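Local coordinates for inner membrane protein (Salmonella typhimurium LT2, PDB 2QJV) that probably isomerises a sugar acid such as glucuronate, as a nickel-binding cupin of the KduI/IolB family, at residues Trp26-Phe31 with Glu181-Glu186; Ser152-Glu157 with Asn243-Pro248; Glu48-Leu53 with Gln148-Leu153; Ile82-Val87 with His141-Asp146; Cys52-Ala57 with Ala106-Pro111. The protein carries 2 engineered substitutions. One frame throughout, in Å; residues are numbered along the deposited sequence.

Contact 1 of 5, residues Trp26-Phe31 with Glu181-Glu186; sequences WEYVGF and ETYLEE. With NI (nickel (II) ion), chain D.
Tyr183 is the first residue of 181-186 to meet 26-31. Its CE2 lies 3.9 Å from Tyr28 CE1, and that Tyr28 atom sits at the edge of the Tyr183 ring. The Tyr183 hydroxyl donates to its neighbour Glu185, with OH 2.6 Å from OE2 on the anti lone pair. A water joins the same hydroxyl to Glu27 OE2, which also bonds Ser20 and His18 of the second subunit. Glu185 carries most of the contact. Its CG stands beside the backbone N (chi1 -67°), and the extended chain runs over one face of the Trp26 ring. Glu185 CB lies 3.8 Å from the centre of the six-membered ring of Trp26. The carboxylate is stacked on the indole, with planes 9° apart. Three successive backbone N-H groups turn to this carboxylate. Glu27 N reaches Glu185 OE2 at 2.9 Å, from above the carboxylate plane. Tyr28 N meets Glu185 OE1 at 2.8 Å on the syn lone pair. Val29 N meets Glu185 OE1 at 2.9 Å. Each carboxylate oxygen thus accepts two bonds. Trp26 NE1 bonds Val29 O in the ring plane, which fixes the indole under the carboxylate. Glu186 points away from 26-31, and its OE1 binds the nickel ion at 2.1 Å, with His171, His173 and His229 completing the protein ligands. Strand 181-193 is outermost in its sheet within this chain and pairs with strand 238-246. Val29 packs on Val244 of that neighbour, while strand 30-35 runs between strands 16-19 and 104-111 of the other sheet.

Contact 2 of 5, residues Ser152-Glu157 with Asn243-Pro248; sequences SLLVVE and NVMAGP
Leu154 pairs with Met245 and Val156 with Asn243 as antiparallel hydrogen-bonded pairs, and Val155 with Val244 between them is a non-hydrogen-bonded pair; the strand axes run at 159° and come within 4.8 Å. Each hydrogen-bonded pair has two backbone bonds. Asn243 N reaches Val156 O at 2.8 Å. On one face of the sheet, Leu154 CB meets CB of Met245, a selenomethionine, at 4.0 Å. The Met245 chain bends at chi3 (-68°), and its methyl CE comes back to 4.1 Å from Leu154 CB. Val156 and Asn243 lie side by side on this face and point the same way, with Val156 CG1 3.6 Å from Asn243 OD1. Asn243 ND2 bonds Thr187 O on the next strand. On the other face, Leu153 CD2 swings in to 3.6 Å from Val244 CG1. Beyond the paired strands a water joins Ser152 OG to Gly247 O; Ser152 OG also bonds Pro111 O. Four backbone bonds satisfy Leu154, Val156, Asn243 and Met245 here; Val155 and Val244 bond outward to Leu144 and Thr187. The rest of the contact is mostly apolar. The two faces do different work. The side chain of Met245 lies about 5 Å from the nickel ion and packs on its ligand Glu186, so this face borders the metal site. Val244 and Leu153 face strand 104-111 and give apolar packing between the two sheets.

Contact 3 of 5, residues Glu48-Leu53 with Gln148-Leu153; sequences ERERCL and QLADSL
Glu50 joins strand 49-55, in the first sheet of this cupin-family protein, to the loop that leads into strand 154-160 of the second sheet. It receives three successive backbone N-H groups from residues 151-153 of that loop. Its CG lies between the backbone N and the carbonyl carbon (chi1 61°), the crowded position. From there the extended chain carries the carboxylate across to the loop. Asp151 N meets Glu50 OE1 at 2.9 Å on the syn side. Glu50 OE2 takes two donors. Leu153 N reaches OE2 at 2.9 Å, nearly along its C-O bond. Ser152 N reaches OE2 at 2.8 Å from well above the carboxylate plane, and this bond is the more bent, with 144° at the hydrogen. Leu153 slides past Glu50 in the opposite direction. Leu153 CG lies 3.7 Å from Glu50 OE2, and Leu153 CD1 reaches on to 4.0 Å from Cys52 CB. The Asp151 side chain crosses that of Glu50 at a slant, with Asp151 OD2 3.5 Å from Glu50 OE1. Asp151 OD2 has its own donors in Phe113 N and Gly114 N, and Glu50 OE1 also bonds Tyr88 OH. If both carboxylates are charged they would be expected to repel; the N-H groups and Tyr88 OH around them probably offset this.

Contact 4 of 5, residues Ile82-Val87 with His141-Asp146; sequences IPAYSV and HNILPD
Ser86 and Ile143 make the tight inner part of this contact. Ile143 CG2, anti to the backbone N, presses to 3.4 Å from Ser86 OG and 4.0 Å from Ser86 CB. Both residues are buried, and both also pack on Cys52 of strand 49-55. Ile143 sits where the chain turns a corner. Asn142 before it is the centre of an inverse gamma turn, whose bond from Ile143 N to His141 O is weak. Ile143 and Leu144 both face Val155, which makes a classic beta bulge. At this corner the chain leaves strand 138-142, and Ile143 points toward the start of strand 86-89. No hydrogen bond crosses between 82-87 and 141-146. His141 meets the loop before that strand with its ring. Its CE1 touches the peptide before Pro83, 3.5 Å from Ile82 C. Pro83 CG stands over the ring centre at 4.1 Å, 9° off the normal, a CH-pi contact. The ring is held by His141 ND1, which bonds Glu157 OE2, an atom also paired with Arg75. The packing is looser in between, where Ala84 CB and Ile143 CD1 are 4.5 Å apart. At the outer end Pro83 is partly exposed, and Ile82, partly exposed too, has its CB directed away from 141-146.

Contact 5 of 5, residues Cys52-Ala57 with Ala106-Pro111; sequences CLVLVA and AVCSAP
Ala106 on strand 104-111 is the low point into which Val54 and Val56 fit from the facing segment. Val54 CB lies 4.1 Å from Ala106 CB. Val56 CG2 comes closer, at 3.8 Å from the same methyl. The small alanine thus takes the branched Val54 beside it and Val56 CG2 against its methyl. Val54 sends CG2, anti to its carbonyl carbon, the other way along the strand to 4.0 Å from Cys108 SG. That sulfur stands beside its own backbone N (chi1 -47°), and it also lies 3.5 Å from Cys52 O. Cys52 CB and Cys108 CB face each other at 4.3 Å on this side of the sheet. On the opposite face Leu53 and Val107 lie side by side and point the same way. The tip of Leu53, CD1, bends in to 4.1 Å from Val107 CG1. In the backbone, Cys52 with Cys108 and Val54 with Ala106 are hydrogen-bonded pairs, with two bonds each. Val54 and Ala106 pack further on Leu242, and Cys108 on Val244, so this face meets the second sheet. Past Leu55 the chain turns, and Val56 and Ala57 both face Glu104 in a classic beta bulge. Such antiparallel pairing, with one face turned to a second sheet, is typical of the jelly-roll beta-barrel of the cupin fold.

How the contacts relate
From the N terminus, contact 1 opens first and closes a long loop by joining the approach to strand 30-35 of the first sheet to strand 181-193, next to the nickel ligand Glu186. Contacts 3, 4 and 5 are nested inside that loop. Contacts 3 and 5 start from the same strand, 49-55; contact 5 closes first, within the first sheet. Contact 4 crosses contact 5 and is nested inside contact 3. It ties the entry to strand 86-89 to the corner after strand 138-142. Contact 3 ends at 152-153, where contact 2 begins. Contact 2 crosses contact 1 and pairs two inner strands of the second sheet, with 238-246 adjoining 181-193.

Contact 1 of 5, residues Trp26-Phe31 with Glu181-Glu186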
# COMPACT_ATOMS: atom_id res chain seq x y z
N TRP A 26 3.22 20.10 -4.70
CA TRP A 26 2.46 21.02 -5.53
C TRP A 26 3.21 22.37 -5.73
O TRP A 26 4.43 22.45 -5.49
CB TRP A 26 1.01 21.15 -5.00
CG TRP A 26 0.77 21.73 -3.68
CD1 TRP A 26 1.42 22.80 -3.07
CD2 TRP A 26 -0.37 21.46 -2.85
NE1 TRP A 26 0.82 23.10 -1.91
CE2 TRP A 26 -0.27 22.30 -1.73
CE3 TRP A 26 -1.43 20.52 -2.91
CZ2 TRP A 26 -1.22 22.28 -0.68
CZ3 TRP A 26 -2.35 20.49 -1.88
CH2 TRP A 26 -2.23 21.36 -0.77
N GLU A 27 2.51 23.40 -6.19
CA GLU A 27 3.17 24.63 -6.67
C GLU A 27 2.95 25.95 -5.97
O GLU A 27 3.78 26.85 -6.10
CB GLU A 27 2.75 24.79 -8.14
CG GLU A 27 3.30 23.71 -9.02
CD GLU A 27 2.68 23.67 -10.41
OE1 GLU A 27 2.65 24.73 -11.05
OE2 GLU A 27 2.25 22.58 -10.87
N TYR A 28 1.86 26.10 -5.22
CA TYR A 28 1.50 27.40 -4.66
C TYR A 28 1.34 27.50 -3.15
O TYR A 28 1.99 28.32 -2.50
CB TYR A 28 0.16 27.89 -5.30
CG TYR A 28 0.23 28.02 -6.83
CD1 TYR A 28 0.01 26.93 -7.65
CD2 TYR A 28 0.57 29.24 -7.43
CE1 TYR A 28 0.11 27.03 -9.04
CE2 TYR A 28 0.65 29.36 -8.80
CZ TYR A 28 0.42 28.26 -9.59
OH TYR A 28 0.54 28.37 -10.95
N VAL A 29 0.45 26.70 -2.59
CA VAL A 29 0.04 26.87 -1.19
C VAL A 29 1.07 26.39 -0.13
O VAL A 29 1.64 25.30 -0.18
CB VAL A 29 -1.36 26.21 -0.92
CG1 VAL A 29 -1.75 26.27 0.59
CG2 VAL A 29 -2.45 26.89 -1.74
N GLY A 30 1.28 27.28 0.82
CA GLY A 30 2.01 26.99 2.03
C GLY A 30 1.08 27.27 3.20
O GLY A 30 0.23 28.18 3.16
N PHE A 31 1.18 26.44 4.24
CA PHE A 31 0.40 26.62 5.43
C PHE A 31 1.22 26.23 6.67
O PHE A 31 1.64 25.09 6.83
CB PHE A 31 -0.92 25.81 5.34
CG PHE A 31 -1.79 25.99 6.55
CD1 PHE A 31 -2.46 27.18 6.77
CD2 PHE A 31 -1.89 24.98 7.51
CE1 PHE A 31 -3.23 27.34 7.90
CE2 PHE A 31 -2.64 25.16 8.64
CZ PHE A 31 -3.30 26.35 8.82
N GLU A 181 -14.01 26.26 -14.23
CA GLU A 181 -13.23 25.79 -13.14
C GLU A 181 -11.81 26.35 -13.18
O GLU A 181 -11.27 26.65 -14.23
CB GLU A 181 -13.20 24.24 -13.17
CG GLU A 181 -12.67 23.59 -11.94
CD GLU A 181 -12.76 22.08 -11.97
OE1 GLU A 181 -13.81 21.53 -12.40
OE2 GLU A 181 -11.80 21.44 -11.52
N THR A 182 -11.23 26.50 -12.01
CA THR A 182 -9.84 26.88 -11.86
C THR A 182 -9.10 25.78 -11.07
O THR A 182 -9.72 25.02 -10.33
CB THR A 182 -9.65 28.26 -11.13
OG1 THR A 182 -10.41 28.25 -9.92
CG2 THR A 182 -10.07 29.44 -12.03
N TYR A 183 -7.79 25.71 -11.27
CA TYR A 183 -6.90 24.89 -10.47
C TYR A 183 -6.57 25.68 -9.19
O TYR A 183 -5.95 26.76 -9.25
CB TYR A 183 -5.62 24.53 -11.23
CG TYR A 183 -4.51 23.89 -10.39
CD1 TYR A 183 -4.45 22.53 -10.21
CD2 TYR A 183 -3.51 24.67 -9.79
CE1 TYR A 183 -3.45 21.95 -9.46
CE2 TYR A 183 -2.51 24.10 -9.03
CZ TYR A 183 -2.47 22.73 -8.88
OH TYR A 183 -1.48 22.12 -8.10
N LEU A 184 -6.94 25.10 -8.07
CA LEU A 184 -6.68 25.66 -6.75
C LEU A 184 -6.31 24.56 -5.79
O LEU A 184 -7.09 23.65 -5.51
CB LEU A 184 -7.89 26.46 -6.20
CG LEU A 184 -8.25 27.76 -6.91
CD1 LEU A 184 -9.59 28.20 -6.38
CD2 LEU A 184 -7.18 28.96 -6.83
N GLU A 185 -5.06 24.60 -5.34
CA GLU A 185 -4.62 23.72 -4.26
C GLU A 185 -5.39 24.17 -3.01
O GLU A 185 -5.69 25.34 -2.87
CB GLU A 185 -3.12 23.85 -4.06
CG GLU A 185 -2.32 23.34 -5.24
CD GLU A 185 -0.97 24.02 -5.44
OE1 GLU A 185 -0.53 24.79 -4.56
OE2 GLU A 185 -0.36 23.79 -6.50
N GLU A 186 -5.68 23.25 -2.11
CA GLU A 186 -6.42 23.58 -0.90
C GLU A 186 -5.92 22.79 0.32
O GLU A 186 -5.66 21.59 0.26
CB GLU A 186 -7.94 23.40 -1.10
CG GLU A 186 -8.76 23.92 0.07
CD GLU A 186 -10.25 24.01 -0.19
OE1 GLU A 186 -10.76 23.36 -1.12
OE2 GLU A 186 -10.95 24.70 0.59
NI NI D . -12.65 23.23 -2.03
O HOH W 1 0.76 20.85 -9.25
O HOH W 2 -13.43 23.36 0.02
O HOH W 3 -12.97 25.39 -1.88

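Contact 2 of 5, residues Ser152-Glu157 with Asn243-Pro248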
# COMPACT_ATOMS: atom_id res chain seq x y z
N SER A 152 -2.57 36.15 -4.73
CA SER A 152 -2.78 34.70 -4.86
C SER A 152 -3.73 34.07 -3.83
O SER A 152 -4.58 33.24 -4.18
CB SER A 152 -1.40 34.03 -4.75
OG SER A 152 -0.55 34.41 -5.84
N LEU A 153 -3.56 34.48 -2.56
CA LEU A 153 -4.26 33.87 -1.40
C LEU A 153 -5.78 34.01 -1.36
O LEU A 153 -6.34 35.09 -1.59
CB LEU A 153 -3.68 34.40 -0.07
CG LEU A 153 -2.28 33.92 0.37
CD1 LEU A 153 -1.68 34.86 1.48
CD2 LEU A 153 -2.28 32.43 0.79
N LEU A 154 -6.43 32.89 -1.03
CA LEU A 154 -7.85 32.82 -0.77
C LEU A 154 -7.91 32.09 0.57
O LEU A 154 -7.34 31.03 0.70
CB LEU A 154 -8.58 32.07 -1.87
CG LEU A 154 -8.53 32.67 -3.29
CD1 LEU A 154 -8.99 31.65 -4.36
CD2 LEU A 154 -9.36 33.94 -3.33
N VAL A 155 -8.59 32.69 1.55
CA VAL A 155 -8.65 32.18 2.93
C VAL A 155 -10.09 32.23 3.45
O VAL A 155 -10.79 33.24 3.30
CB VAL A 155 -7.68 32.92 3.91
CG1 VAL A 155 -7.71 32.31 5.32
CG2 VAL A 155 -6.23 32.97 3.35
N VAL A 156 -10.53 31.11 4.01
CA VAL A 156 -11.87 31.01 4.57
C VAL A 156 -11.82 30.08 5.80
O VAL A 156 -10.98 29.20 5.87
CB VAL A 156 -12.87 30.47 3.49
CG1 VAL A 156 -12.49 29.04 3.04
CG2 VAL A 156 -14.34 30.51 3.96
N GLU A 157 -12.72 30.31 6.76
CA GLU A 157 -12.90 29.40 7.90
C GLU A 157 -14.41 29.00 7.93
O GLU A 157 -15.31 29.80 7.63
CB GLU A 157 -12.31 29.95 9.22
CG GLU A 157 -12.99 31.14 9.78
CD GLU A 157 -12.35 31.71 11.03
OE1 GLU A 157 -11.21 31.34 11.42
OE2 GLU A 157 -12.97 32.63 11.55
N ASN A 243 -9.20 27.07 5.81
CA ASN A 243 -8.74 26.71 4.46
C ASN A 243 -7.92 27.79 3.81
O ASN A 243 -8.20 28.99 3.96
CB ASN A 243 -9.90 26.45 3.46
CG ASN A 243 -10.88 25.34 3.87
OD1 ASN A 243 -12.09 25.55 3.84
ND2 ASN A 243 -10.38 24.22 4.24
N VAL A 244 -6.89 27.35 3.09
CA VAL A 244 -6.05 28.20 2.24
C VAL A 244 -6.14 27.62 0.81
O VAL A 244 -6.05 26.38 0.61
CB VAL A 244 -4.56 28.32 2.72
CG1 VAL A 244 -3.74 29.28 1.83
CG2 VAL A 244 -4.50 28.74 4.22
N MSE A 245 -6.34 28.50 -0.16
CA MSE A 245 -6.29 28.17 -1.57
C MSE A 245 -5.44 29.14 -2.35
O MSE A 245 -5.32 30.31 -2.00
CB MSE A 245 -7.69 28.15 -2.21
CG MSE A 245 -8.57 27.00 -1.78
SE MSE A 245 -10.29 27.15 -2.71
CE MSE A 245 -10.91 28.67 -1.88
N ALA A 246 -4.85 28.63 -3.43
CA ALA A 246 -4.10 29.42 -4.42
C ALA A 246 -3.83 28.59 -5.66
O ALA A 246 -3.82 27.35 -5.61
CB ALA A 246 -2.76 30.04 -3.84
N GLY A 247 -3.63 29.30 -6.78
CA GLY A 247 -3.31 28.74 -8.10
C GLY A 247 -2.88 29.81 -9.06
O GLY A 247 -2.64 30.94 -8.64
N PRO A 248 -2.79 29.48 -10.38
CA PRO A 248 -2.35 30.50 -11.32
C PRO A 248 -3.34 31.64 -11.54
O PRO A 248 -2.93 32.73 -11.94
CB PRO A 248 -2.14 29.71 -12.63
CG PRO A 248 -3.07 28.53 -12.50
CD PRO A 248 -3.10 28.19 -11.03
O HOH W 4 -4.55 32.16 -6.60
O HOH W 5 -0.37 32.38 -7.61

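Contact 3 of 5, residues Glu48-Leu53 with Gln148-Leu153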
# COMPACT_ATOMS: atom_id res chain seq x y z
N GLU A 48 9.67 36.00 -1.57
CA GLU A 48 8.79 36.11 -2.73
C GLU A 48 7.37 35.61 -2.47
O GLU A 48 6.64 35.32 -3.40
CB GLU A 48 9.42 35.33 -3.90
CG GLU A 48 10.85 35.79 -4.29
CD GLU A 48 10.94 37.21 -4.83
OE1 GLU A 48 9.90 37.87 -5.05
OE2 GLU A 48 12.08 37.68 -5.07
N ARG A 49 7.00 35.44 -1.20
CA ARG A 49 5.67 34.98 -0.84
C ARG A 49 4.86 36.06 -0.10
O ARG A 49 5.42 36.83 0.71
CB ARG A 49 5.83 33.69 -0.02
CG ARG A 49 6.45 32.62 -0.92
CD ARG A 49 6.64 31.30 -0.32
NE ARG A 49 5.44 30.57 0.04
CZ ARG A 49 4.66 29.87 -0.78
NH1 ARG A 49 4.81 29.89 -2.12
NH2 ARG A 49 3.68 29.18 -0.26
N GLU A 50 3.58 36.18 -0.46
CA GLU A 50 2.64 36.99 0.32
C GLU A 50 2.08 36.04 1.39
O GLU A 50 2.11 34.81 1.27
CB GLU A 50 1.51 37.62 -0.50
CG GLU A 50 0.63 36.63 -1.20
CD GLU A 50 -0.59 37.24 -1.85
OE1 GLU A 50 -0.67 38.49 -2.03
OE2 GLU A 50 -1.48 36.41 -2.19
N ARG A 51 1.61 36.65 2.47
CA ARG A 51 1.10 35.96 3.63
C ARG A 51 -0.18 36.59 4.22
O ARG A 51 -0.45 37.79 4.10
CB ARG A 51 2.16 35.89 4.74
CG ARG A 51 3.36 35.00 4.49
CD ARG A 51 4.51 35.19 5.48
NE ARG A 51 5.59 34.22 5.22
CZ ARG A 51 6.58 34.39 4.34
NH1 ARG A 51 6.65 35.47 3.59
NH2 ARG A 51 7.49 33.43 4.17
N CYS A 52 -0.97 35.71 4.86
CA CYS A 52 -2.13 36.09 5.62
C CYS A 52 -1.96 35.38 6.98
O CYS A 52 -1.95 34.17 7.09
CB CYS A 52 -3.46 35.71 4.93
SG CYS A 52 -4.93 36.27 5.84
N LEU A 53 -1.72 36.20 7.99
CA LEU A 53 -1.52 35.79 9.37
C LEU A 53 -2.88 35.73 9.98
O LEU A 53 -3.53 36.78 10.11
CB LEU A 53 -0.69 36.81 10.12
CG LEU A 53 0.85 36.81 9.99
CD1 LEU A 53 1.30 36.48 8.60
CD2 LEU A 53 1.40 38.16 10.49
N GLN A 148 -11.86 40.41 -2.51
CA GLN A 148 -10.96 41.29 -1.73
C GLN A 148 -9.56 41.16 -2.35
O GLN A 148 -9.33 40.28 -3.15
CB GLN A 148 -10.97 40.94 -0.25
CG GLN A 148 -12.32 41.27 0.42
CD GLN A 148 -12.56 42.77 0.51
OE1 GLN A 148 -11.74 43.49 1.06
NE2 GLN A 148 -13.68 43.23 -0.01
N LEU A 149 -8.65 42.05 -1.97
CA LEU A 149 -7.33 42.15 -2.61
C LEU A 149 -6.22 41.26 -2.03
O LEU A 149 -5.98 41.23 -0.83
CB LEU A 149 -6.86 43.63 -2.62
CG LEU A 149 -7.72 44.65 -3.36
CD1 LEU A 149 -7.20 46.08 -3.12
CD2 LEU A 149 -7.84 44.37 -4.87
N ALA A 150 -5.57 40.50 -2.93
CA ALA A 150 -4.38 39.71 -2.67
C ALA A 150 -3.86 39.26 -4.04
O ALA A 150 -4.60 39.26 -5.03
CB ALA A 150 -4.64 38.51 -1.71
N ASP A 151 -2.59 38.88 -4.13
CA ASP A 151 -2.04 38.41 -5.39
C ASP A 151 -2.51 36.99 -5.75
O ASP A 151 -2.80 36.67 -6.89
CB ASP A 151 -0.49 38.37 -5.36
CG ASP A 151 0.16 39.69 -4.97
OD1 ASP A 151 -0.48 40.76 -4.98
OD2 ASP A 151 1.37 39.59 -4.63
N SER A 152 -2.57 36.15 -4.73
CA SER A 152 -2.78 34.70 -4.86
C SER A 152 -3.73 34.07 -3.83
O SER A 152 -4.58 33.24 -4.18
CB SER A 152 -1.40 34.03 -4.75
OG SER A 152 -0.55 34.41 -5.84
N LEU A 153 -3.56 34.48 -2.56
CA LEU A 153 -4.26 33.87 -1.40
C LEU A 153 -5.78 34.01 -1.36
O LEU A 153 -6.34 35.09 -1.59
CB LEU A 153 -3.68 34.40 -0.07
CG LEU A 153 -2.28 33.92 0.37
CD1 LEU A 153 -1.68 34.86 1.48
CD2 LEU A 153 -2.28 32.43 0.79

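Contact 4 of 5, residues Ile82-Val87 with His141-Asp146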
# COMPACT_ATOMS: atom_id res chain seq x y z
N ILE A 82 -16.86 33.66 16.27
CA ILE A 82 -16.76 35.08 15.95
C ILE A 82 -15.55 35.20 15.02
O ILE A 82 -14.60 34.39 15.11
CB ILE A 82 -16.73 36.02 17.22
CG1 ILE A 82 -15.42 35.83 18.03
CG2 ILE A 82 -18.03 35.87 18.06
CD1 ILE A 82 -15.31 36.79 19.24
N PRO A 83 -15.59 36.16 14.06
CA PRO A 83 -14.48 36.19 13.11
C PRO A 83 -13.08 36.44 13.71
O PRO A 83 -12.93 37.15 14.71
CB PRO A 83 -14.87 37.33 12.14
CG PRO A 83 -16.35 37.44 12.26
CD PRO A 83 -16.64 37.15 13.70
N ALA A 84 -12.09 35.80 13.10
CA ALA A 84 -10.69 36.00 13.46
C ALA A 84 -10.22 37.40 13.02
O ALA A 84 -10.83 38.05 12.14
CB ALA A 84 -9.82 34.96 12.79
N TYR A 85 -9.19 37.88 13.72
CA TYR A 85 -8.36 38.95 13.24
C TYR A 85 -7.25 38.31 12.38
O TYR A 85 -6.72 37.24 12.73
CB TYR A 85 -7.70 39.76 14.36
CG TYR A 85 -8.61 40.71 15.06
CD1 TYR A 85 -9.60 40.25 15.94
CD2 TYR A 85 -8.46 42.09 14.90
CE1 TYR A 85 -10.44 41.16 16.61
CE2 TYR A 85 -9.26 42.98 15.57
CZ TYR A 85 -10.26 42.52 16.42
OH TYR A 85 -11.07 43.43 17.05
N SER A 86 -6.89 38.99 11.30
CA SER A 86 -5.84 38.56 10.40
C SER A 86 -5.05 39.78 9.93
O SER A 86 -5.53 40.92 9.98
CB SER A 86 -6.39 37.81 9.17
OG SER A 86 -7.27 36.78 9.59
N VAL A 87 -3.82 39.54 9.48
CA VAL A 87 -2.98 40.59 8.88
C VAL A 87 -2.46 40.10 7.53
O VAL A 87 -1.87 39.00 7.44
CB VAL A 87 -1.79 41.01 9.76
CG1 VAL A 87 -0.91 42.04 8.97
CG2 VAL A 87 -2.30 41.53 11.09
N HIS A 141 -16.88 32.24 7.41
CA HIS A 141 -16.17 33.51 7.56
C HIS A 141 -15.17 33.67 6.42
O HIS A 141 -14.12 32.99 6.36
CB HIS A 141 -15.41 33.61 8.89
CG HIS A 141 -16.28 33.59 10.12
ND1 HIS A 141 -15.78 33.24 11.36
CD2 HIS A 141 -17.60 33.86 10.30
CE1 HIS A 141 -16.75 33.33 12.26
NE2 HIS A 141 -17.87 33.69 11.64
N ASN A 142 -15.51 34.56 5.48
CA ASN A 142 -14.63 34.87 4.34
C ASN A 142 -13.57 35.89 4.73
O ASN A 142 -13.76 37.11 4.63
CB ASN A 142 -15.47 35.33 3.13
CG ASN A 142 -16.34 34.21 2.58
OD1 ASN A 142 -17.59 34.29 2.60
ND2 ASN A 142 -15.71 33.14 2.13
N ILE A 143 -12.46 35.35 5.25
CA ILE A 143 -11.31 36.15 5.68
C ILE A 143 -10.64 36.88 4.49
O ILE A 143 -10.40 38.07 4.56
CB ILE A 143 -10.28 35.29 6.46
CG1 ILE A 143 -10.89 34.81 7.79
CG2 ILE A 143 -8.94 36.10 6.67
CD1 ILE A 143 -10.10 33.72 8.49
N LEU A 144 -10.39 36.16 3.41
CA LEU A 144 -9.72 36.70 2.26
C LEU A 144 -10.29 36.09 0.98
O LEU A 144 -9.71 35.16 0.41
CB LEU A 144 -8.20 36.53 2.38
CG LEU A 144 -7.32 37.25 1.34
CD1 LEU A 144 -7.77 38.71 1.09
CD2 LEU A 144 -5.85 37.15 1.79
N PRO A 145 -11.47 36.55 0.57
CA PRO A 145 -12.12 36.02 -0.64
C PRO A 145 -11.58 36.62 -1.94
O PRO A 145 -10.82 37.59 -1.90
CB PRO A 145 -13.57 36.44 -0.47
CG PRO A 145 -13.50 37.70 0.36
CD PRO A 145 -12.29 37.60 1.21
N ASP A 146 -12.03 36.09 -3.07
CA ASP A 146 -11.57 36.59 -4.39
C ASP A 146 -12.10 37.99 -4.76
O ASP A 146 -11.61 38.57 -5.70
CB ASP A 146 -11.79 35.56 -5.52
CG ASP A 146 -13.26 35.29 -5.88
OD1 ASP A 146 -14.21 35.98 -5.43
OD2 ASP A 146 -13.44 34.33 -6.71

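Contact 5 of 5, residues Cys52-Ala57 with Ala106-Pro111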
# COMPACT_ATOMS: atom_id res chain seq x y z
N CYS A 52 -0.97 35.71 4.86
CA CYS A 52 -2.13 36.09 5.62
C CYS A 52 -1.96 35.38 6.98
O CYS A 52 -1.95 34.17 7.09
CB CYS A 52 -3.46 35.71 4.93
SG CYS A 52 -4.93 36.27 5.84
N LEU A 53 -1.72 36.20 7.99
CA LEU A 53 -1.52 35.79 9.37
C LEU A 53 -2.88 35.73 9.98
O LEU A 53 -3.53 36.78 10.11
CB LEU A 53 -0.69 36.81 10.12
CG LEU A 53 0.85 36.81 9.99
CD1 LEU A 53 1.30 36.48 8.60
CD2 LEU A 53 1.40 38.16 10.49
N VAL A 54 -3.34 34.55 10.32
CA VAL A 54 -4.66 34.36 10.92
C VAL A 54 -4.48 34.02 12.41
O VAL A 54 -3.75 33.07 12.76
CB VAL A 54 -5.50 33.30 10.21
CG1 VAL A 54 -6.89 33.14 10.93
CG2 VAL A 54 -5.67 33.63 8.70
N LEU A 55 -5.09 34.85 13.27
CA LEU A 55 -5.09 34.60 14.73
C LEU A 55 -6.26 33.65 15.02
O LEU A 55 -7.43 34.05 15.09
CB LEU A 55 -5.16 35.90 15.55
CG LEU A 55 -3.91 36.81 15.63
CD1 LEU A 55 -3.42 37.33 14.27
CD2 LEU A 55 -4.15 38.03 16.57
N VAL A 56 -5.93 32.37 15.06
CA VAL A 56 -6.92 31.30 15.26
C VAL A 56 -7.50 31.39 16.71
O VAL A 56 -8.69 31.20 16.94
CB VAL A 56 -6.36 29.86 14.95
CG1 VAL A 56 -7.49 28.81 15.20
CG2 VAL A 56 -5.70 29.73 13.51
N ALA A 57 -6.62 31.69 17.65
CA ALA A 57 -6.94 31.85 19.06
C ALA A 57 -5.83 32.66 19.74
O ALA A 57 -4.63 32.46 19.50
CB ALA A 57 -7.12 30.51 19.72
N ALA A 106 -1.89 30.98 12.51
CA ALA A 106 -1.82 30.36 11.18
C ALA A 106 -1.13 31.35 10.23
O ALA A 106 -1.44 32.56 10.24
CB ALA A 106 -3.22 29.94 10.65
N VAL A 107 -0.12 30.86 9.51
CA VAL A 107 0.59 31.65 8.48
C VAL A 107 0.25 30.98 7.12
O VAL A 107 0.71 29.87 6.79
CB VAL A 107 2.10 31.78 8.73
CG1 VAL A 107 2.76 32.72 7.68
CG2 VAL A 107 2.38 32.30 10.18
N CYS A 108 -0.61 31.66 6.36
CA CYS A 108 -1.06 31.19 5.05
C CYS A 108 -0.17 31.84 4.01
O CYS A 108 -0.02 33.06 4.03
CB CYS A 108 -2.53 31.56 4.80
SG CYS A 108 -3.65 31.20 6.17
N SER A 109 0.44 31.06 3.11
CA SER A 109 1.34 31.65 2.13
C SER A 109 1.11 31.17 0.70
O SER A 109 0.64 30.08 0.47
CB SER A 109 2.81 31.41 2.54
OG SER A 109 3.13 30.03 2.58
N ALA A 110 1.49 32.03 -0.25
CA ALA A 110 1.39 31.76 -1.69
C ALA A 110 2.32 32.71 -2.42
O ALA A 110 2.84 33.67 -1.82
CB ALA A 110 -0.07 31.87 -2.21
N PRO A 111 2.56 32.46 -3.72
CA PRO A 111 3.44 33.38 -4.44
C PRO A 111 2.94 34.84 -4.44
O PRO A 111 1.73 35.12 -4.56
CB PRO A 111 3.49 32.79 -5.86
CG PRO A 111 3.22 31.32 -5.65
CD PRO A 111 2.17 31.31 -4.56